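Local coordinates for tegumental protein 20.8 kDa (Clonorchis sinensis, PDB 5X2D) that may bind calcium ions as a whole tegumental protein, of which this chain is the dynein-light-chain-like domain that pairs with a second copy of itself, at residues C57-V63 and A87-T93; E6-A12 and S78-Y84; E25-A30 and L42-L46. One frame throughout, in Å; residues are numbered along the deposited sequence.

Contact 1: residues C57-V63 and A87-T93; sequences CWQVMVV and AYLFWQT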
loop_
_atom_site.group_PDB
_atom_site.type_symbol
_atom_site.label_atom_id
_atom_site.label_comp_id
_atom_site.label_asym_id
_atom_site.label_seq_id
_atom_site.Cartn_x
_atom_site.Cartn_y
_atom_site.Cartn_z
ATOM N N CYS A 57 9.462 12.600 -5.630
ATOM C CA CYS A 57 8.526 12.411 -4.517
ATOM C C CYS A 57 8.365 10.905 -4.213
ATOM O O CYS A 57 8.195 10.094 -5.113
ATOM C CB CYS A 57 7.165 13.056 -4.824
ATOM S SG CYS A 57 7.271 14.626 -5.737
ATOM N N TRP A 58 8.447 10.544 -2.937
ATOM C CA TRP A 58 8.324 9.158 -2.505
ATOM C C TRP A 58 7.090 8.895 -1.659
ATOM O O TRP A 58 6.696 9.744 -0.863
ATOM C CB TRP A 58 9.549 8.772 -1.699
ATOM C CG TRP A 58 10.776 8.528 -2.517
ATOM C CD1 TRP A 58 11.585 9.466 -3.095
ATOM C CD2 TRP A 58 11.367 7.257 -2.805
ATOM N NE1 TRP A 58 12.635 8.853 -3.735
ATOM C CE2 TRP A 58 12.524 7.496 -3.570
ATOM C CE3 TRP A 58 11.025 5.940 -2.492
ATOM C CZ2 TRP A 58 13.340 6.472 -4.023
ATOM C CZ3 TRP A 58 11.831 4.930 -2.950
ATOM C CH2 TRP A 58 12.980 5.198 -3.704
ATOM N N GLN A 59 6.509 7.704 -1.763
ATOM C CA GLN A 59 5.417 7.365 -0.866
ATOM C C GLN A 59 5.837 6.202 0.010
ATOM O O GLN A 59 6.200 5.133 -0.492
ATOM C CB GLN A 59 4.130 7.036 -1.617
ATOM C CG GLN A 59 2.932 7.232 -0.701
ATOM C CD GLN A 59 1.605 7.232 -1.411
ATOM O OE1 GLN A 59 1.426 6.535 -2.415
ATOM N NE2 GLN A 59 0.655 8.026 -0.895
ATOM N N VAL A 60 5.801 6.427 1.323
ATOM C CA VAL A 60 6.265 5.438 2.292
ATOM C C VAL A 60 5.067 4.902 3.062
ATOM O O VAL A 60 4.326 5.655 3.704
ATOM C CB VAL A 60 7.289 6.031 3.284
ATOM C CG1 VAL A 60 7.693 4.993 4.313
ATOM C CG2 VAL A 60 8.508 6.526 2.558
ATOM N N MET A 61 4.853 3.599 2.966
ATOM C CA MET A 61 3.754 2.992 3.687
ATOM C C MET A 61 4.287 1.984 4.691
ATOM O O MET A 61 5.078 1.111 4.341
ATOM C CB MET A 61 2.778 2.330 2.722
ATOM C CG MET A 61 1.699 1.537 3.416
ATOM S SD MET A 61 0.499 0.973 2.218
ATOM C CE MET A 61 1.562 0.133 1.093
ATOM N N VAL A 62 3.880 2.131 5.945
ATOM C CA VAL A 62 4.268 1.201 6.996
ATOM C C VAL A 62 3.073 0.342 7.410
ATOM O O VAL A 62 1.978 0.861 7.613
ATOM C CB VAL A 62 4.829 1.954 8.225
ATOM C CG1 VAL A 62 5.342 0.975 9.276
ATOM C CG2 VAL A 62 5.929 2.928 7.794
ATOM N N VAL A 63 3.279 -0.965 7.524
ATOM C CA VAL A 63 2.199 -1.882 7.894
ATOM C C VAL A 63 2.519 -2.772 9.093
ATOM O O VAL A 63 3.618 -3.322 9.203
ATOM C CB VAL A 63 1.796 -2.789 6.715
ATOM C CG1 VAL A 63 0.720 -3.804 7.145
ATOM C CG2 VAL A 63 1.308 -1.957 5.581
ATOM N N ALA A 87 6.319 -4.141 8.222
ATOM C CA ALA A 87 6.729 -3.960 6.828
ATOM C C ALA A 87 6.820 -2.500 6.443
ATOM O O ALA A 87 6.022 -1.673 6.891
ATOM C CB ALA A 87 5.772 -4.682 5.880
ATOM N N TYR A 88 7.783 -2.212 5.571
ATOM C CA TYR A 88 8.007 -0.875 5.054
ATOM C C TYR A 88 7.973 -0.902 3.535
ATOM O O TYR A 88 8.725 -1.643 2.901
ATOM C CB TYR A 88 9.345 -0.320 5.562
ATOM C CG TYR A 88 9.371 -0.158 7.066
ATOM C CD1 TYR A 88 9.723 -1.218 7.893
ATOM C CD2 TYR A 88 8.996 1.047 7.665
ATOM C CE1 TYR A 88 9.730 -1.079 9.266
ATOM C CE2 TYR A 88 8.996 1.193 9.041
ATOM C CZ TYR A 88 9.365 0.126 9.838
ATOM O OH TYR A 88 9.364 0.256 11.215
ATOM N N LEU A 89 7.088 -0.111 2.946
ATOM C CA LEU A 89 6.989 -0.044 1.495
ATOM C C LEU A 89 7.461 1.320 0.976
ATOM O O LEU A 89 6.969 2.374 1.420
ATOM C CB LEU A 89 5.548 -0.320 1.030
ATOM C CG LEU A 89 5.061 -1.769 1.111
ATOM C CD1 LEU A 89 4.528 -2.031 2.485
ATOM C CD2 LEU A 89 4.016 -2.103 0.064
ATOM N N PHE A 90 8.420 1.307 0.054
ATOM C CA PHE A 90 8.855 2.541 -0.591
ATOM C C PHE A 90 8.501 2.540 -2.071
ATOM O O PHE A 90 8.721 1.541 -2.769
ATOM C CB PHE A 90 10.358 2.761 -0.412
ATOM C CG PHE A 90 10.758 3.028 1.016
ATOM C CD1 PHE A 90 10.757 1.992 1.964
ATOM C CD2 PHE A 90 11.113 4.309 1.426
ATOM C CE1 PHE A 90 11.128 2.227 3.287
ATOM C CE2 PHE A 90 11.480 4.558 2.749
ATOM C CZ PHE A 90 11.486 3.513 3.685
ATOM N N TRP A 91 7.937 3.662 -2.521
ATOM C CA TRP A 91 7.663 3.940 -3.927
ATOM C C TRP A 91 8.131 5.333 -4.264
ATOM O O TRP A 91 7.606 6.295 -3.717
ATOM C CB TRP A 91 6.169 3.905 -4.256
ATOM C CG TRP A 91 5.458 2.619 -4.138
ATOM C CD1 TRP A 91 5.685 1.484 -4.855
ATOM C CD2 TRP A 91 4.341 2.342 -3.284
ATOM N NE1 TRP A 91 4.792 0.506 -4.486
ATOM C CE2 TRP A 91 3.957 1.007 -3.521
ATOM C CE3 TRP A 91 3.634 3.093 -2.337
ATOM C CZ2 TRP A 91 2.902 0.404 -2.846
ATOM C CZ3 TRP A 91 2.590 2.494 -1.671
ATOM C CH2 TRP A 91 2.231 1.164 -1.935
ATOM N N GLN A 92 9.024 5.469 -5.227
ATOM C CA GLN A 92 9.292 6.780 -5.779
ATOM C C GLN A 92 8.145 7.099 -6.734
ATOM O O GLN A 92 7.861 6.329 -7.618
ATOM C CB GLN A 92 10.629 6.773 -6.474
ATOM C CG GLN A 92 10.994 8.036 -7.172
ATOM C CD GLN A 92 12.334 7.905 -7.857
ATOM O OE1 GLN A 92 12.617 6.891 -8.521
ATOM N NE2 GLN A 92 13.189 8.903 -7.665
ATOM N N THR A 93 7.413 8.184 -6.499
ATOM C CA THR A 93 6.250 8.475 -7.346
ATOM C C THR A 93 6.567 9.413 -8.507
ATOM O O THR A 93 5.761 9.535 -9.414
ATOM C CB THR A 93 5.071 9.089 -6.533
ATOM O OG1 THR A 93 5.539 10.185 -5.738
ATOM C CG2 THR A 93 4.436 8.055 -5.604
#
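Trp58 lays its indole across Gln92, whose CB sits over the centre of the six-membered ring, 3.6 Å from the centroid and 14° off the ring normal, a CH-pi contact. With CG anti to its own carbonyl carbon (chi1 -76°), Trp58 swings across the neighbouring strand, and its CZ3 reaches Phe90 CB at 3.6 Å, the two side chains crossing at about a right angle. Both polar ends, Trp58 NE1 and Gln92 NE2, are bonded to Gly55 O. Further along this face Val60 and Phe90 run side by side, with Val60 CG2 3.6 Å from Phe90 CE2, and Val62 flanks Tyr88 in the same way. The other face carries Gln59, Met61, Leu89 and Trp91. Met61 is extended until its last torsion (chi3 55°), which brings CE against both Leu89 and Trp91, 3.5 Å from Leu89 CD2. Beneath these side chains, antiparallel strands 58-63 and 87-92 exchange paired backbone bonds, among them Met61 N to Leu89 O at 2.9 Å and Val63 N to Ala87 O at 2.9 Å. Beyond the Trp58-Gln92 pair, Thr93 OG1 approaches Cys57 O from above the carbonyl plane, at 2.7 Å. Along its other edge strand 58-63 pairs, through Met61, Val62 and Val63, with a strand of the second subunit. The peptide groups thus satisfy each other, between a buried, mostly apolar face around Trp58, Val60 and Phe90 and a Met61 face partly exposed at Gln59 and Trp91.

Contact 2: residues E6-A12 and S78-Y84; sequences EIIVISA and SFQFELY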
loop_
_atom_site.group_PDB
_atom_site.type_symbol
_atom_site.label_atom_id
_atom_site.label_comp_id
_atom_site.label_asym_id
_atom_site.label_seq_id
_atom_site.Cartn_x
_atom_site.Cartn_y
_atom_site.Cartn_z
ATOM N N GLU A 6 18.562 -8.129 10.081
ATOM C CA GLU A 6 17.234 -7.737 10.558
ATOM C C GLU A 6 16.273 -7.511 9.406
ATOM O O GLU A 6 15.096 -7.850 9.505
ATOM C CB GLU A 6 17.283 -6.454 11.403
ATOM C CG GLU A 6 18.376 -6.349 12.454
ATOM C CD GLU A 6 19.692 -5.874 11.885
ATOM O OE1 GLU A 6 20.102 -6.422 10.844
ATOM O OE2 GLU A 6 20.295 -4.932 12.444
ATOM N N ILE A 7 16.780 -6.934 8.317
ATOM C CA ILE A 7 15.950 -6.630 7.162
ATOM C C ILE A 7 15.695 -7.822 6.258
ATOM O O ILE A 7 16.616 -8.430 5.722
ATOM C CB ILE A 7 16.569 -5.483 6.352
ATOM C CG1 ILE A 7 16.179 -4.163 7.006
ATOM C CG2 ILE A 7 16.054 -5.476 4.919
ATOM C CD1 ILE A 7 17.103 -3.078 6.724
ATOM N N ILE A 8 14.416 -8.133 6.084
ATOM C CA ILE A 8 14.008 -9.211 5.207
ATOM C C ILE A 8 13.295 -8.607 4.011
ATOM O O ILE A 8 12.180 -8.094 4.132
ATOM C CB ILE A 8 13.073 -10.224 5.901
ATOM C CG1 ILE A 8 13.800 -10.956 7.028
ATOM C CG2 ILE A 8 12.480 -11.193 4.877
ATOM C CD1 ILE A 8 13.614 -10.335 8.380
ATOM N N VAL A 9 13.952 -8.682 2.860
ATOM C CA VAL A 9 13.461 -8.076 1.643
ATOM C C VAL A 9 12.249 -8.838 1.104
ATOM O O VAL A 9 12.277 -10.063 0.981
ATOM C CB VAL A 9 14.563 -8.028 0.568
ATOM C CG1 VAL A 9 14.080 -7.229 -0.649
ATOM C CG2 VAL A 9 15.807 -7.397 1.139
ATOM N N ILE A 10 11.148 -8.120 0.929
ATOM C CA ILE A 10 9.970 -8.593 0.199
ATOM C C ILE A 10 10.039 -8.378 -1.337
ATOM O O ILE A 10 9.678 -9.256 -2.117
ATOM C CB ILE A 10 8.708 -7.897 0.728
ATOM C CG1 ILE A 10 8.649 -7.990 2.261
ATOM C CG2 ILE A 10 7.462 -8.430 0.015
ATOM C CD1 ILE A 10 7.673 -6.981 2.882
ATOM N N SER A 11 10.414 -7.169 -1.760
ATOM C CA SER A 11 10.590 -6.856 -3.182
ATOM C C SER A 11 11.523 -5.669 -3.372
ATOM O O SER A 11 11.627 -4.788 -2.515
ATOM C CB SER A 11 9.256 -6.559 -3.863
ATOM O OG SER A 11 8.587 -5.457 -3.250
ATOM N N ALA A 12 12.204 -5.633 -4.506
ATOM C CA ALA A 12 13.048 -4.498 -4.768
ATOM C C ALA A 12 13.109 -4.191 -6.255
ATOM O O ALA A 12 13.270 -5.083 -7.081
ATOM C CB ALA A 12 14.445 -4.746 -4.195
ATOM N N SER A 78 11.223 0.877 -6.177
ATOM C CA SER A 78 10.387 0.422 -5.108
ATOM C C SER A 78 11.122 -0.616 -4.291
ATOM O O SER A 78 11.771 -1.524 -4.826
ATOM C CB SER A 78 9.049 -0.092 -5.640
ATOM O OG SER A 78 9.182 -1.221 -6.449
ATOM N N PHE A 79 11.024 -0.468 -2.979
ATOM C CA PHE A 79 11.708 -1.352 -2.056
ATOM C C PHE A 79 10.697 -1.797 -1.012
ATOM O O PHE A 79 9.928 -0.971 -0.518
ATOM C CB PHE A 79 12.884 -0.603 -1.432
ATOM C CG PHE A 79 13.718 -1.412 -0.495
ATOM C CD1 PHE A 79 13.762 -2.797 -0.589
ATOM C CD2 PHE A 79 14.506 -0.771 0.458
ATOM C CE1 PHE A 79 14.571 -3.537 0.269
ATOM C CE2 PHE A 79 15.313 -1.491 1.316
ATOM C CZ PHE A 79 15.356 -2.885 1.217
ATOM N N GLN A 80 10.649 -3.087 -0.690
ATOM C CA GLN A 80 9.687 -3.531 0.320
ATOM C C GLN A 80 10.344 -4.514 1.272
ATOM O O GLN A 80 10.753 -5.572 0.845
ATOM C CB GLN A 80 8.453 -4.165 -0.339
ATOM C CG GLN A 80 7.677 -3.215 -1.249
ATOM C CD GLN A 80 6.382 -3.808 -1.761
ATOM O OE1 GLN A 80 5.962 -4.868 -1.328
ATOM N NE2 GLN A 80 5.780 -3.157 -2.739
ATOM N N PHE A 81 10.428 -4.177 2.559
ATOM C CA PHE A 81 11.149 -5.015 3.514
ATOM C C PHE A 81 10.522 -5.028 4.899
ATOM O O PHE A 81 9.936 -4.028 5.334
ATOM C CB PHE A 81 12.597 -4.546 3.638
ATOM C CG PHE A 81 12.745 -3.197 4.280
ATOM C CD1 PHE A 81 12.675 -2.028 3.511
ATOM C CD2 PHE A 81 12.948 -3.081 5.650
ATOM C CE1 PHE A 81 12.801 -0.773 4.106
ATOM C CE2 PHE A 81 13.076 -1.821 6.253
ATOM C CZ PHE A 81 13.005 -0.671 5.482
ATOM N N GLU A 82 10.707 -6.147 5.608
ATOM C CA GLU A 82 10.202 -6.341 6.978
ATOM C C GLU A 82 11.329 -6.120 7.974
ATOM O O GLU A 82 12.395 -6.709 7.852
ATOM C CB GLU A 82 9.631 -7.751 7.187
ATOM C CG GLU A 82 8.529 -8.164 6.225
ATOM C CD GLU A 82 8.018 -9.575 6.490
ATOM O OE1 GLU A 82 8.354 -10.150 7.553
ATOM O OE2 GLU A 82 7.284 -10.111 5.628
ATOM N N LEU A 83 11.107 -5.235 8.929
ATOM C CA LEU A 83 12.060 -5.023 10.009
ATOM C C LEU A 83 11.330 -5.201 11.350
ATOM O O LEU A 83 10.441 -4.398 11.716
ATOM C CB LEU A 83 12.707 -3.642 9.899
ATOM C CG LEU A 83 13.697 -3.194 10.976
ATOM C CD1 LEU A 83 15.058 -3.810 10.719
ATOM C CD2 LEU A 83 13.789 -1.675 10.962
ATOM N N TYR A 84 11.707 -6.274 12.051
ATOM C CA TYR A 84 11.088 -6.663 13.308
ATOM C C TYR A 84 9.573 -6.862 13.160
ATOM O O TYR A 84 8.770 -6.339 13.960
ATOM C CB TYR A 84 11.401 -5.618 14.374
ATOM C CG TYR A 84 12.880 -5.398 14.626
ATOM C CD1 TYR A 84 13.776 -6.454 14.609
ATOM C CD2 TYR A 84 13.383 -4.121 14.861
ATOM C CE1 TYR A 84 15.135 -6.254 14.842
ATOM C CE2 TYR A 84 14.741 -3.910 15.090
ATOM C CZ TYR A 84 15.607 -4.978 15.078
ATOM O OH TYR A 84 16.950 -4.770 15.298
#
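Glu82, Gln80 and Ile10 lose the most surface to this pairing; Gln80 and Ile10 meet at a bulge in strand 7-13, and Glu82 lies beside it. Two residues of the outer strand, Ile10 and Ser11, stand opposite the single Gln80, a classic beta bulge. The carbonyl of Gln80 therefore accepts two backbone N-H groups: Ile10 N at 2.6 Å, by a bent bond of 139°, and Ser11 N at 3.1 Å, arriving in the carbonyl plane on a lone pair. Gln80 N answers to Ser11 O at 2.7 Å, so both polar backbone atoms of Gln80 are spent on the bulge. Its extended side chain runs past Ser11, while its amide oxygen OE1 is held by the hydroxyl of Tyr67. Ile10, one of the two bulge residues, points its side chain toward strand 78-83, where it crosses Gln80 and Glu82 at about right angles; Ile10 CD1 comes within 3.6 Å of Glu82 CG. Contact with Glu82 is thus through the aliphatic stem of its extended chain, and its backbone forms the straightest bonds of the pair: Ile8 N to Glu82 O at 3.0 Å and Glu82 N to Ile8 O at 2.9 Å, each at 170°. The face that carries Ile7, Val9, Phe79 and Phe81 is apolar: Ile7 CG1 lies 3.7 Å from Phe81 CD2, and Val9 CG1 meets the edge of the Phe79 ring in its plane. Helix 16-29 packs on this face, with Ala23 against Ile7, Ile22 against Phe81 and Gln19 against Phe79. Strand 7-13 is an outermost strand within the chain, and strand 78-83 stands between it and strand 87-92.

Contact 3: residues E25-A30 and L42-L46; sequences ETIPIA and LTENL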
loop_
_atom_site.group_PDB
_atom_site.type_symbol
_atom_site.label_atom_id
_atom_site.label_comp_id
_atom_site.label_asym_id
_atom_site.label_seq_id
_atom_site.Cartn_x
_atom_site.Cartn_y
_atom_site.Cartn_z
ATOM N N GLU A 25 19.090 4.409 7.508
ATOM C CA GLU A 25 18.276 5.495 8.022
ATOM C C GLU A 25 17.098 4.963 8.838
ATOM O O GLU A 25 16.695 5.566 9.839
ATOM C CB GLU A 25 17.784 6.376 6.856
ATOM C CG GLU A 25 16.853 7.512 7.246
ATOM C CD GLU A 25 17.601 8.665 7.917
ATOM O OE1 GLU A 25 18.862 8.611 7.970
ATOM O OE2 GLU A 25 16.928 9.631 8.368
ATOM N N THR A 26 16.575 3.814 8.419
ATOM C CA THR A 26 15.381 3.224 9.029
ATOM C C THR A 26 15.577 2.526 10.383
ATOM O O THR A 26 14.915 2.857 11.359
ATOM C CB THR A 26 14.784 2.178 8.083
ATOM O OG1 THR A 26 14.428 2.812 6.861
ATOM C CG2 THR A 26 13.565 1.512 8.679
ATOM N N ILE A 27 16.520 1.595 10.442
ATOM C CA ILE A 27 16.633 0.698 11.586
ATOM C C ILE A 27 16.817 1.403 12.931
ATOM O O ILE A 27 16.248 0.964 13.930
ATOM C CB ILE A 27 17.787 -0.312 11.405
ATOM C CG1 ILE A 27 17.616 -1.089 10.113
ATOM C CG2 ILE A 27 17.771 -1.333 12.497
ATOM C CD1 ILE A 27 18.859 -1.794 9.700
ATOM N N PRO A 28 17.617 2.483 12.982
ATOM C CA PRO A 28 17.648 3.122 14.304
ATOM C C PRO A 28 16.341 3.806 14.740
ATOM O O PRO A 28 15.942 3.615 15.888
ATOM C CB PRO A 28 18.781 4.150 14.162
ATOM C CG PRO A 28 18.927 4.369 12.692
ATOM C CD PRO A 28 18.644 3.038 12.083
ATOM N N ILE A 29 15.684 4.575 13.876
ATOM C CA ILE A 29 14.530 5.342 14.343
ATOM C C ILE A 29 13.164 4.660 14.166
ATOM O O ILE A 29 12.171 5.111 14.745
ATOM C CB ILE A 29 14.470 6.737 13.670
ATOM C CG1 ILE A 29 14.472 6.624 12.146
ATOM C CG2 ILE A 29 15.671 7.565 14.096
ATOM C CD1 ILE A 29 14.097 7.913 11.446
ATOM N N ALA A 30 13.103 3.592 13.373
ATOM C CA ALA A 30 11.822 2.931 13.084
ATOM C C ALA A 30 11.219 2.122 14.253
ATOM O O ALA A 30 10.058 2.327 14.600
ATOM C CB ALA A 30 11.951 2.051 11.837
ATOM N N LEU A 42 6.583 9.394 11.346
ATOM C CA LEU A 42 7.747 8.553 11.032
ATOM C C LEU A 42 7.862 8.310 9.541
ATOM O O LEU A 42 8.951 8.401 8.948
ATOM C CB LEU A 42 7.685 7.189 11.712
ATOM C CG LEU A 42 8.795 6.250 11.202
ATOM C CD1 LEU A 42 10.211 6.661 11.637
ATOM C CD2 LEU A 42 8.493 4.806 11.506
ATOM N N THR A 43 6.735 7.923 8.957
ATOM C CA THR A 43 6.679 7.710 7.533
ATOM C C THR A 43 7.180 8.993 6.912
ATOM O O THR A 43 8.065 8.967 6.068
ATOM C CB THR A 43 5.256 7.398 7.047
ATOM O OG1 THR A 43 4.400 8.511 7.333
ATOM C CG2 THR A 43 4.717 6.159 7.728
ATOM N N GLU A 44 6.657 10.118 7.397
ATOM C CA GLU A 44 6.993 11.424 6.844
ATOM C C GLU A 44 8.486 11.764 6.921
ATOM O O GLU A 44 9.024 12.239 5.919
ATOM C CB GLU A 44 6.158 12.532 7.520
ATOM C CG GLU A 44 4.725 12.638 6.985
ATOM C CD GLU A 44 4.659 13.135 5.541
ATOM O OE1 GLU A 44 5.681 13.669 5.055
ATOM O OE2 GLU A 44 3.597 12.993 4.876
ATOM N N ASN A 45 9.189 11.486 8.025
ATOM C CA ASN A 45 10.628 11.767 7.968
ATOM C C ASN A 45 11.383 10.655 7.228
ATOM O O ASN A 45 12.563 10.824 6.923
ATOM C CB ASN A 45 11.305 11.990 9.345
ATOM C CG ASN A 45 10.876 11.003 10.414
ATOM O OD1 ASN A 45 9.978 11.261 11.198
ATOM N ND2 ASN A 45 11.509 9.845 10.421
ATOM N N LEU A 46 10.717 9.537 6.930
ATOM C CA LEU A 46 11.284 8.556 6.002
ATOM C C LEU A 46 11.128 9.016 4.547
ATOM O O LEU A 46 12.083 8.957 3.759
ATOM C CB LEU A 46 10.648 7.173 6.201
ATOM C CG LEU A 46 11.124 6.346 7.407
ATOM C CD1 LEU A 46 10.625 4.916 7.302
ATOM C CD2 LEU A 46 12.649 6.378 7.556
#
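Ile29 and Leu42 make an apolar contact between two helices running roughly antiparallel, their CD1 methyls 4.1 Å apart. The segment axes, 11.3 Å from each other at closest and inclined at 153°, are bridged by branch ends rather than by close backbones. Leu42 sends CD2 to Ala30, 4.4 Å from its CB, and one turn later Leu46 CD2 comes 4.4 Å from Ile29 CD1; both leucines thus touch the same isoleucine methyl. Ile29 takes this place with CG1 between its backbone N and carbonyl carbon (chi1 55°). Among polar side-chain groups, Thr26 OG1 packs on Leu46 CD2 at 4.0 Å, while its hydrogen bond goes back to Ile22 O within its own helix. Backbone bonds such as Ala30 N to Thr26 O at 2.8 Å and Leu46 N to Leu42 O at 2.9 Å stay on their own side of the contact. Ala30 and Leu46 in turn touch Tyr88 and Phe90 of the sheet. Helix 16-29 and helix 36-54 are therefore joined here by sparse van der Waals packing, without directional bonds to fix one against the other.

In the fold
Contacts 1 and 2 are neighbours in one antiparallel sheet, ordered 7-13, 78-83, 87-92, 58-63, with centres about 11 Å apart. Strands 78-83 and 87-92 follow each other in the chain and form the middle of the sheet, hydrogen-bonded to each other. Contact 3 lies about 11 Å from contact 1 and 14 Å from contact 2, centre to centre, where both helices rest on the Phe81, Tyr88 and Phe90 side of the sheet. Along the chain the segments of contacts 1 and 2 alternate, while contact 3 is nested within the loop closed by contact 2 and closes before contact 1 opens. Helix 36-54 and strand 58-63 also meet the second subunit, consistent with the dimer of dynein light chains.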